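Local atomic coordinates of putative fructose-bisphosphate aldolase (Coccidioides immitis, PDB entry 3PM6), a protein that belongs to the class II fructose-bisphosphate aldolase family and binds a zinc ion in a TIM barrel. Residues A42-A47 against A54-F59; R72-A77 against I85-D90; V119-F124 against L130-E135. All coordinates share one frame; numbering follows the deposited sequence.

Contact 1 (A42-A47 against A54-F59)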
loop_
_atom_site.group_PDB
_atom_site.type_symbol
_atom_site.label_atom_id
_atom_site.label_comp_id
_atom_site.label_asym_id
_atom_site.label_seq_id
_atom_site.Cartn_x
_atom_site.Cartn_y
_atom_site.Cartn_z
ATOM N N ALA A 42 3.166 -2.847 -9.624
ATOM C CA ALA A 42 3.910 -3.630 -10.628
ATOM C C ALA A 42 3.071 -4.756 -11.210
ATOM O O ALA A 42 3.074 -4.970 -12.438
ATOM C CB ALA A 42 5.247 -4.160 -10.048
ATOM N N ILE A 43 2.331 -5.466 -10.357
ATOM C CA ILE A 43 1.477 -6.563 -10.838
ATOM C C ILE A 43 0.289 -6.106 -11.695
ATOM O O ILE A 43 0.050 -6.677 -12.756
ATOM C CB ILE A 43 0.893 -7.437 -9.692
ATOM C CG1 ILE A 43 2.007 -8.190 -8.951
ATOM C CG2 ILE A 43 -0.132 -8.427 -10.251
ATOM C CD1 ILE A 43 1.584 -8.583 -7.508
ATOM N N ILE A 44 -0.472 -5.126 -11.214
ATOM C CA ILE A 44 -1.603 -4.575 -11.975
ATOM C C ILE A 44 -1.119 -4.072 -13.339
ATOM O O ILE A 44 -1.759 -4.325 -14.326
ATOM C CB ILE A 44 -2.288 -3.363 -11.262
ATOM C CG1 ILE A 44 -2.692 -3.685 -9.804
ATOM C CG2 ILE A 44 -3.496 -2.884 -12.083
ATOM C CD1 ILE A 44 -3.536 -4.899 -9.644
ATOM N N ARG A 45 0.005 -3.354 -13.371
ATOM C CA ARG A 45 0.479 -2.756 -14.622
ATOM C C ARG A 45 0.951 -3.837 -15.592
ATOM O O ARG A 45 0.610 -3.814 -16.788
ATOM C CB ARG A 45 1.631 -1.796 -14.356
ATOM C CG ARG A 45 1.225 -0.423 -13.988
ATOM C CD ARG A 45 2.458 0.307 -13.480
ATOM N NE ARG A 45 2.068 1.445 -12.661
ATOM C CZ ARG A 45 2.875 2.442 -12.320
ATOM N NH1 ARG A 45 4.143 2.480 -12.727
ATOM N NH2 ARG A 45 2.396 3.426 -11.583
ATOM N N ALA A 46 1.732 -4.779 -15.066
ATOM C CA ALA A 46 2.240 -5.887 -15.864
ATOM C C ALA A 46 1.083 -6.665 -16.443
ATOM O O ALA A 46 1.054 -6.913 -17.630
ATOM C CB ALA A 46 3.139 -6.804 -15.026
ATOM N N ALA A 47 0.105 -6.994 -15.608
ATOM C CA ALA A 47 -1.061 -7.760 -16.016
ATOM C C ALA A 47 -1.903 -7.016 -17.065
ATOM O O ALA A 47 -2.409 -7.623 -18.016
ATOM C CB ALA A 47 -1.938 -8.111 -14.788
ATOM N N ALA A 54 -3.802 -12.510 -13.199
ATOM C CA ALA A 54 -2.726 -12.564 -12.201
ATOM C C ALA A 54 -3.329 -12.751 -10.843
ATOM O O ALA A 54 -4.521 -12.649 -10.684
ATOM C CB ALA A 54 -1.860 -11.255 -12.204
ATOM N N MET A 55 -2.493 -13.046 -9.858
ATOM C CA MET A 55 -2.937 -13.036 -8.485
ATOM C C MET A 55 -1.924 -12.249 -7.691
ATOM O O MET A 55 -0.712 -12.330 -7.938
ATOM C CB MET A 55 -3.081 -14.466 -7.932
ATOM C CG MET A 55 -4.252 -15.242 -8.507
ATOM S SD MET A 55 -4.377 -16.951 -7.816
ATOM C CE MET A 55 -5.948 -17.423 -8.569
ATOM N N ILE A 56 -2.417 -11.488 -6.736
ATOM C CA ILE A 56 -1.533 -10.769 -5.823
ATOM C C ILE A 56 -1.472 -11.652 -4.547
ATOM O O ILE A 56 -2.514 -12.016 -3.987
ATOM C CB ILE A 56 -2.094 -9.334 -5.512
ATOM C CG1 ILE A 56 -2.163 -8.457 -6.779
ATOM C CG2 ILE A 56 -1.335 -8.649 -4.379
ATOM C CD1 ILE A 56 -2.857 -7.148 -6.553
ATOM N N LEU A 57 -0.257 -12.024 -4.128
ATOM C CA LEU A 57 -0.101 -12.808 -2.909
ATOM C C LEU A 57 0.421 -11.971 -1.759
ATOM O O LEU A 57 1.392 -11.250 -1.913
ATOM C CB LEU A 57 0.811 -14.027 -3.155
ATOM C CG LEU A 57 0.087 -15.243 -3.734
ATOM C CD1 LEU A 57 -0.616 -14.872 -5.094
ATOM C CD2 LEU A 57 1.061 -16.383 -3.958
ATOM N N LEU A 58 -0.223 -12.050 -0.599
ATOM C CA LEU A 58 0.307 -11.399 0.594
ATOM C C LEU A 58 0.680 -12.481 1.606
ATOM O O LEU A 58 0.088 -13.559 1.580
ATOM C CB LEU A 58 -0.724 -10.425 1.181
ATOM C CG LEU A 58 -1.021 -9.155 0.357
ATOM C CD1 LEU A 58 -2.220 -8.492 0.997
ATOM C CD2 LEU A 58 0.197 -8.165 0.358
ATOM N N PHE A 59 1.671 -12.210 2.479
ATOM C CA PHE A 59 2.008 -13.132 3.569
ATOM C C PHE A 59 1.252 -12.712 4.826
ATOM O O PHE A 59 0.693 -11.595 4.866
ATOM C CB PHE A 59 3.521 -13.164 3.840
ATOM C CG PHE A 59 4.320 -13.695 2.700
ATOM C CD1 PHE A 59 4.071 -14.971 2.171
ATOM C CD2 PHE A 59 5.313 -12.933 2.125
ATOM C CE1 PHE A 59 4.801 -15.451 1.090
ATOM C CE2 PHE A 59 6.058 -13.442 1.043
ATOM C CZ PHE A 59 5.795 -14.695 0.544
#
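An apolar helix-on-strand contact joins Ile43, Ile44 and Ala47 to Ala54 and Ile56, in the first beta-alpha-beta unit of a TIM barrel. Helix 37-49 leaves strand 29-33, runs along the outside of the barrel and returns the chain to strand 54-58. The axes of the two segments lie 9.1 Å apart at their closest approach and run antiparallel within a few degrees (173°), as the return path requires. Ile43 makes most of the helix's side of the contact. Ile43 CG2, anti to the backbone N, comes down on Ala54, 3.8 Å from Ala54 CB. The other branch, which lies beside the backbone N (chi1 -65°), runs further along the strand, where Ile43 CD1 meets Ile56 CG1 at 3.8 Å. One forked residue therefore spans two outward-facing positions of the strand. Ile56 answers with an extended CG1 branch, and its CD1 touches CD1 of Ile44 at 3.9 Å; here two methyl groups meet at the ends of side chains that lie at a slant to each other. Near the end of the connection Ala47 and Ala54 face each other with CB atoms 4.1 Å apart. Two small residues let helix and strand draw close there, while the larger isoleucines fill the wider interval beside them. Helix 271-292 packs against the helix through Ala42 and Ala46, and Val34 adds to the patch around Ile43 and Ile56. Since the closest contacts are between methyl and methylene groups, the layers are held by van der Waals packing and exclusion of water, and their match depends on the shapes of branched and small side chains.

Contact 2 (R72-A77 against I85-D90)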
loop_
_atom_site.group_PDB
_atom_site.type_symbol
_atom_site.label_atom_id
_atom_site.label_comp_id
_atom_site.label_asym_id
_atom_site.label_seq_id
_atom_site.Cartn_x
_atom_site.Cartn_y
_atom_site.Cartn_z
ATOM N N ARG A 72 -6.509 -4.188 2.075
ATOM C CA ARG A 72 -7.524 -3.299 1.512
ATOM C C ARG A 72 -7.027 -2.628 0.224
ATOM O O ARG A 72 -7.745 -2.565 -0.764
ATOM C CB ARG A 72 -7.942 -2.230 2.540
ATOM N N THR A 73 -5.802 -2.125 0.251
ATOM C CA THR A 73 -5.158 -1.571 -0.939
ATOM C C THR A 73 -5.108 -2.595 -2.068
ATOM O O THR A 73 -5.511 -2.298 -3.172
ATOM C CB THR A 73 -3.729 -1.127 -0.635
ATOM O OG1 THR A 73 -3.749 -0.253 0.504
ATOM C CG2 THR A 73 -3.119 -0.398 -1.839
ATOM N N ALA A 74 -4.628 -3.804 -1.778
ATOM C CA ALA A 74 -4.523 -4.877 -2.807
ATOM C C ALA A 74 -5.879 -5.344 -3.298
ATOM O O ALA A 74 -6.056 -5.581 -4.501
ATOM C CB ALA A 74 -3.692 -6.071 -2.301
ATOM N N ALA A 75 -6.836 -5.497 -2.382
ATOM C CA ALA A 75 -8.163 -6.016 -2.790
ATOM C C ALA A 75 -8.818 -5.010 -3.728
ATOM O O ALA A 75 -9.445 -5.374 -4.744
ATOM C CB ALA A 75 -9.068 -6.272 -1.589
ATOM N N SER A 76 -8.635 -3.742 -3.389
ATOM C CA SER A 76 -9.193 -2.664 -4.170
ATOM C C SER A 76 -8.517 -2.568 -5.545
ATOM O O SER A 76 -9.203 -2.531 -6.561
ATOM C CB SER A 76 -9.088 -1.349 -3.381
ATOM O OG SER A 76 -9.431 -0.287 -4.222
ATOM N N ALA A 77 -7.183 -2.564 -5.583
ATOM C CA ALA A 77 -6.466 -2.623 -6.854
ATOM C C ALA A 77 -6.973 -3.775 -7.750
ATOM O O ALA A 77 -7.098 -3.592 -8.967
ATOM C CB ALA A 77 -4.956 -2.741 -6.627
ATOM N N ILE A 85 -7.744 -10.223 -11.807
ATOM C CA ILE A 85 -6.737 -10.329 -10.760
ATOM C C ILE A 85 -7.424 -10.551 -9.400
ATOM O O ILE A 85 -8.318 -9.789 -9.025
ATOM C CB ILE A 85 -5.871 -9.062 -10.673
ATOM C CG1 ILE A 85 -5.365 -8.634 -12.045
ATOM C CG2 ILE A 85 -4.692 -9.305 -9.737
ATOM C CD1 ILE A 85 -4.660 -7.279 -12.018
ATOM N N THR A 86 -6.990 -11.572 -8.652
ATOM C CA THR A 86 -7.556 -11.828 -7.329
ATOM C C THR A 86 -6.475 -11.846 -6.273
ATOM O O THR A 86 -5.291 -11.854 -6.596
ATOM C CB THR A 86 -8.350 -13.159 -7.296
ATOM O OG1 THR A 86 -7.458 -14.253 -7.519
ATOM C CG2 THR A 86 -9.474 -13.157 -8.401
ATOM N N LEU A 87 -6.899 -11.890 -5.011
ATOM C CA LEU A 87 -6.030 -11.730 -3.862
ATOM C C LEU A 87 -5.933 -13.020 -3.009
ATOM O O LEU A 87 -6.938 -13.606 -2.646
ATOM C CB LEU A 87 -6.512 -10.546 -3.021
ATOM C CG LEU A 87 -5.712 -10.233 -1.764
ATOM C CD1 LEU A 87 -4.260 -9.874 -2.090
ATOM C CD2 LEU A 87 -6.405 -9.089 -1.018
ATOM N N HIS A 88 -4.712 -13.427 -2.699
ATOM C CA HIS A 88 -4.453 -14.729 -2.091
ATOM C C HIS A 88 -3.557 -14.534 -0.890
ATOM O O HIS A 88 -2.530 -13.846 -0.980
ATOM C CB HIS A 88 -3.738 -15.589 -3.130
ATOM C CG HIS A 88 -3.454 -16.990 -2.691
ATOM N ND1 HIS A 88 -4.446 -17.931 -2.508
ATOM C CD2 HIS A 88 -2.280 -17.622 -2.451
ATOM C CE1 HIS A 88 -3.890 -19.085 -2.175
ATOM N NE2 HIS A 88 -2.574 -18.928 -2.162
ATOM N N LEU A 89 -3.936 -15.113 0.242
ATOM C CA LEU A 89 -3.009 -15.212 1.381
ATOM C C LEU A 89 -2.118 -16.431 1.253
ATOM O O LEU A 89 -2.574 -17.576 1.375
ATOM C CB LEU A 89 -3.754 -15.236 2.722
ATOM C CG LEU A 89 -2.959 -15.184 4.042
ATOM C CD1 LEU A 89 -2.097 -13.902 4.249
ATOM C CD2 LEU A 89 -3.925 -15.396 5.227
ATOM N N ASP A 90 -0.825 -16.204 1.025
ATOM C CA ASP A 90 0.106 -17.343 0.832
ATOM C C ASP A 90 0.675 -17.786 2.182
ATOM O O ASP A 90 0.816 -16.957 3.097
ATOM C CB ASP A 90 1.213 -16.878 -0.133
ATOM C CG ASP A 90 2.120 -17.991 -0.619
ATOM O OD1 ASP A 90 1.744 -19.198 -0.603
ATOM O OD2 ASP A 90 3.255 -17.635 -1.021
#
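Leu87 holds CG anti to its own backbone N (chi1 180°), and a chi2 of 61° spreads its two methyl groups so that each reaches a different residue of helix 69-80. Leu87 CD1 rests on Ala74, 3.9 Å from Ala74 CB. Leu87 CD2 takes the neighbouring residue and lies 3.9 Å from Ala75 CB, and it is equally near the backbone, with Ala75 N also 3.9 Å away. The leucine thus works as a fork set against two successive residues of the helix, and the alanines suit their places because a single methyl each leaves the helix backbone within reach of the strand: Ala75 and Leu87 have CA atoms 6.2 Å apart. The CB of Ala74 is directed at the strand, whereas that of Ala75 is turned to the flank, and CD2 meets its amide nitrogen as well as its methyl group. The segments bury 126 Å² between them, and Leu87 also packs on Ile56 and Phe114. On the flank of the helix Ala74 and Ala77 pack on Ile40 of helix 37-49. The far side belongs to the dimer: Thr73 OG1 hydrogen-bonds to Thr73 OG1 of the second subunit, and Leu69 of that subunit packs on Thr73, Ser76 and Ala77. Strand 85-92 meanwhile sits between strands 54-58 and 116-119, to which its backbone is bonded, and continues to His91, a zinc ligand. A leucine on the outer face of a parallel barrel strand, packed against two alanines of the covering helix, is the alpha/beta layering of the TIM barrel.

Contact 3 (V119-F124 against L130-E135)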
loop_
_atom_site.group_PDB
_atom_site.type_symbol
_atom_site.label_atom_id
_atom_site.label_comp_id
_atom_site.label_asym_id
_atom_site.label_seq_id
_atom_site.Cartn_x
_atom_site.Cartn_y
_atom_site.Cartn_z
ATOM N N VAL A 119 -4.095 -22.594 3.196
ATOM C CA VAL A 119 -4.092 -23.221 4.534
ATOM C C VAL A 119 -2.898 -24.156 4.563
ATOM O O VAL A 119 -3.003 -25.314 4.158
ATOM C CB VAL A 119 -5.421 -24.002 4.820
ATOM C CG1 VAL A 119 -5.416 -24.539 6.217
ATOM C CG2 VAL A 119 -6.640 -23.089 4.568
ATOM N N ASP A 120 -1.760 -23.628 4.991
ATOM C CA ASP A 120 -0.482 -24.299 4.905
ATOM C C ASP A 120 -0.164 -24.902 6.269
ATOM O O ASP A 120 0.483 -24.266 7.104
ATOM C CB ASP A 120 0.631 -23.293 4.508
ATOM C CG ASP A 120 1.985 -23.967 4.362
ATOM O OD1 ASP A 120 2.018 -25.197 4.567
ATOM O OD2 ASP A 120 2.996 -23.305 4.003
ATOM N N MET A 121 -0.623 -26.129 6.502
ATOM C CA MET A 121 -0.343 -26.814 7.773
ATOM C C MET A 121 0.786 -27.844 7.642
ATOM O O MET A 121 0.863 -28.819 8.405
ATOM C CB MET A 121 -1.645 -27.468 8.265
ATOM C CG MET A 121 -2.792 -26.421 8.485
ATOM S SD MET A 121 -2.439 -25.316 9.878
ATOM C CE MET A 121 -2.583 -23.690 9.147
ATOM N N SER A 122 1.671 -27.613 6.662
ATOM C CA SER A 122 2.662 -28.610 6.254
ATOM C C SER A 122 3.755 -28.807 7.293
ATOM O O SER A 122 4.486 -29.798 7.251
ATOM C CB SER A 122 3.306 -28.190 4.910
ATOM O OG SER A 122 4.111 -27.030 5.106
ATOM N N HIS A 123 3.879 -27.855 8.216
ATOM C CA HIS A 123 4.831 -27.979 9.305
ATOM C C HIS A 123 4.440 -28.993 10.382
ATOM O O HIS A 123 5.297 -29.434 11.156
ATOM C CB HIS A 123 5.112 -26.617 9.934
ATOM C CG HIS A 123 5.960 -25.726 9.074
ATOM N ND1 HIS A 123 6.932 -24.903 9.595
ATOM C CD2 HIS A 123 5.992 -25.544 7.736
ATOM C CE1 HIS A 123 7.502 -24.221 8.612
ATOM N NE2 HIS A 123 6.955 -24.597 7.473
ATOM N N PHE A 124 3.161 -29.359 10.421
ATOM C CA PHE A 124 2.651 -30.336 11.377
ATOM C C PHE A 124 2.755 -31.727 10.770
ATOM O O PHE A 124 3.035 -31.863 9.568
ATOM C CB PHE A 124 1.191 -29.983 11.782
ATOM C CG PHE A 124 1.057 -28.627 12.430
ATOM C CD1 PHE A 124 1.536 -28.403 13.723
ATOM C CD2 PHE A 124 0.502 -27.553 11.722
ATOM C CE1 PHE A 124 1.452 -27.130 14.319
ATOM C CE2 PHE A 124 0.404 -26.267 12.292
ATOM C CZ PHE A 124 0.879 -26.045 13.593
ATOM N N LEU A 130 -3.900 -32.698 7.959
ATOM C CA LEU A 130 -5.232 -33.008 7.406
ATOM C C LEU A 130 -6.342 -32.484 8.289
ATOM O O LEU A 130 -7.317 -31.892 7.780
ATOM C CB LEU A 130 -5.452 -34.506 7.257
ATOM C CG LEU A 130 -4.867 -35.179 6.052
ATOM C CD1 LEU A 130 -4.938 -36.659 6.375
ATOM C CD2 LEU A 130 -5.659 -34.819 4.774
ATOM N N ARG A 131 -6.175 -32.688 9.607
ATOM C CA ARG A 131 -7.176 -32.318 10.603
ATOM C C ARG A 131 -7.421 -30.816 10.611
ATOM O O ARG A 131 -8.559 -30.360 10.493
ATOM C CB ARG A 131 -6.748 -32.788 12.009
ATOM C CG ARG A 131 -7.858 -32.695 13.072
ATOM C CD ARG A 131 -7.357 -32.961 14.511
ATOM N NE ARG A 131 -6.395 -31.960 14.988
ATOM C CZ ARG A 131 -6.731 -30.755 15.434
ATOM N NH1 ARG A 131 -8.003 -30.370 15.468
ATOM N NH2 ARG A 131 -5.806 -29.929 15.856
ATOM N N LEU A 132 -6.354 -30.047 10.804
ATOM C CA LEU A 132 -6.487 -28.601 10.788
ATOM C C LEU A 132 -6.963 -28.095 9.405
ATOM O O LEU A 132 -7.810 -27.210 9.340
ATOM C CB LEU A 132 -5.170 -27.931 11.171
ATOM C CG LEU A 132 -4.684 -28.172 12.595
ATOM C CD1 LEU A 132 -3.186 -27.822 12.678
ATOM C CD2 LEU A 132 -5.561 -27.393 13.619
ATOM N N THR A 133 -6.417 -28.653 8.310
ATOM C CA THR A 133 -6.831 -28.204 6.957
ATOM C C THR A 133 -8.349 -28.391 6.779
ATOM O O THR A 133 -9.050 -27.475 6.364
ATOM C CB THR A 133 -6.038 -28.889 5.808
ATOM O OG1 THR A 133 -4.648 -28.558 5.910
ATOM C CG2 THR A 133 -6.551 -28.434 4.428
ATOM N N ARG A 134 -8.866 -29.566 7.129
ATOM C CA ARG A 134 -10.326 -29.817 6.983
ATOM C C ARG A 134 -11.173 -28.755 7.704
ATOM O O ARG A 134 -12.096 -28.187 7.138
ATOM C CB ARG A 134 -10.686 -31.206 7.488
ATOM C CG ARG A 134 -12.175 -31.547 7.420
ATOM C CD ARG A 134 -12.400 -32.986 7.905
ATOM N NE ARG A 134 -11.742 -33.967 7.032
ATOM C CZ ARG A 134 -12.267 -34.458 5.904
ATOM N NH1 ARG A 134 -13.481 -34.072 5.482
ATOM N NH2 ARG A 134 -11.572 -35.334 5.190
ATOM N N GLU A 135 -10.837 -28.469 8.949
ATOM C CA GLU A 135 -11.628 -27.525 9.704
ATOM C C GLU A 135 -11.418 -26.086 9.283
ATOM O O GLU A 135 -12.358 -25.295 9.340
ATOM C CB GLU A 135 -11.500 -27.763 11.219
ATOM C CG GLU A 135 -10.432 -27.046 11.973
ATOM C CD GLU A 135 -10.587 -27.273 13.499
ATOM O OE1 GLU A 135 -9.755 -28.002 14.084
ATOM O OE2 GLU A 135 -11.547 -26.736 14.115
#
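Met121 and Leu132 meet where the loop after strand 116-119 of the TIM barrel folds back on helix 126-141. From CB, which is 4.0 Å from Thr133 OG1, the methionine chain steps to CG, which meets both Thr133 OG1 and Leu132 CB, at 3.8 and 3.9 Å. Bends at chi2 (-68°) and chi3 then turn SD across the leucine, 3.8 Å from Leu132 CD1, and the unbranched, flexible thioether can bend to lie along the helix. Thr133 can sit in apolar company because its hydroxyl is hydrogen-bonded to Asn129 O one turn back, while its flank lies against CG1 of Val119. On the opposite face of the loop Asp120 points away from the helix and forms an Asx turn: its OD1 accepts Ser122 N and, through the syn lone pair, Ser122 OG at 2.8 Å. Its OD2 bonds to ND1 of the zinc ligand His91, a second-shell role that probably orients that ring. Toward solvent, the type I turn Met121-Phe124 delivers the aromatic ring, and Leu132 CD1 makes a CH-pi contact over its face, 4.2 Å from the ring centroid and 27° off the normal.

Contacts 1 and 2 are neighbours in the barrel wall: strands 54-58 and 85-92 pair directly, with Ile56 N probably bonded to Thr86 O and Leu58 O to Asp90 N, and Leu87 CD1 packs against Ile56 O. Both are buried and apolar in their side-chain contacts, each setting a helix on the outer face of a strand, the first with branched isoleucines, the second with one leucine on alanines. Contact 3 lies about 26 Å from contact 1 and 23 Å from contact 2, centre to centre, and touches neither. It joins a loop to a helix, runs from buried Val119 to exposed Phe124, and adds sulfur, aromatic and hydroxyl groups, with the loop's polar side turned to the zinc site.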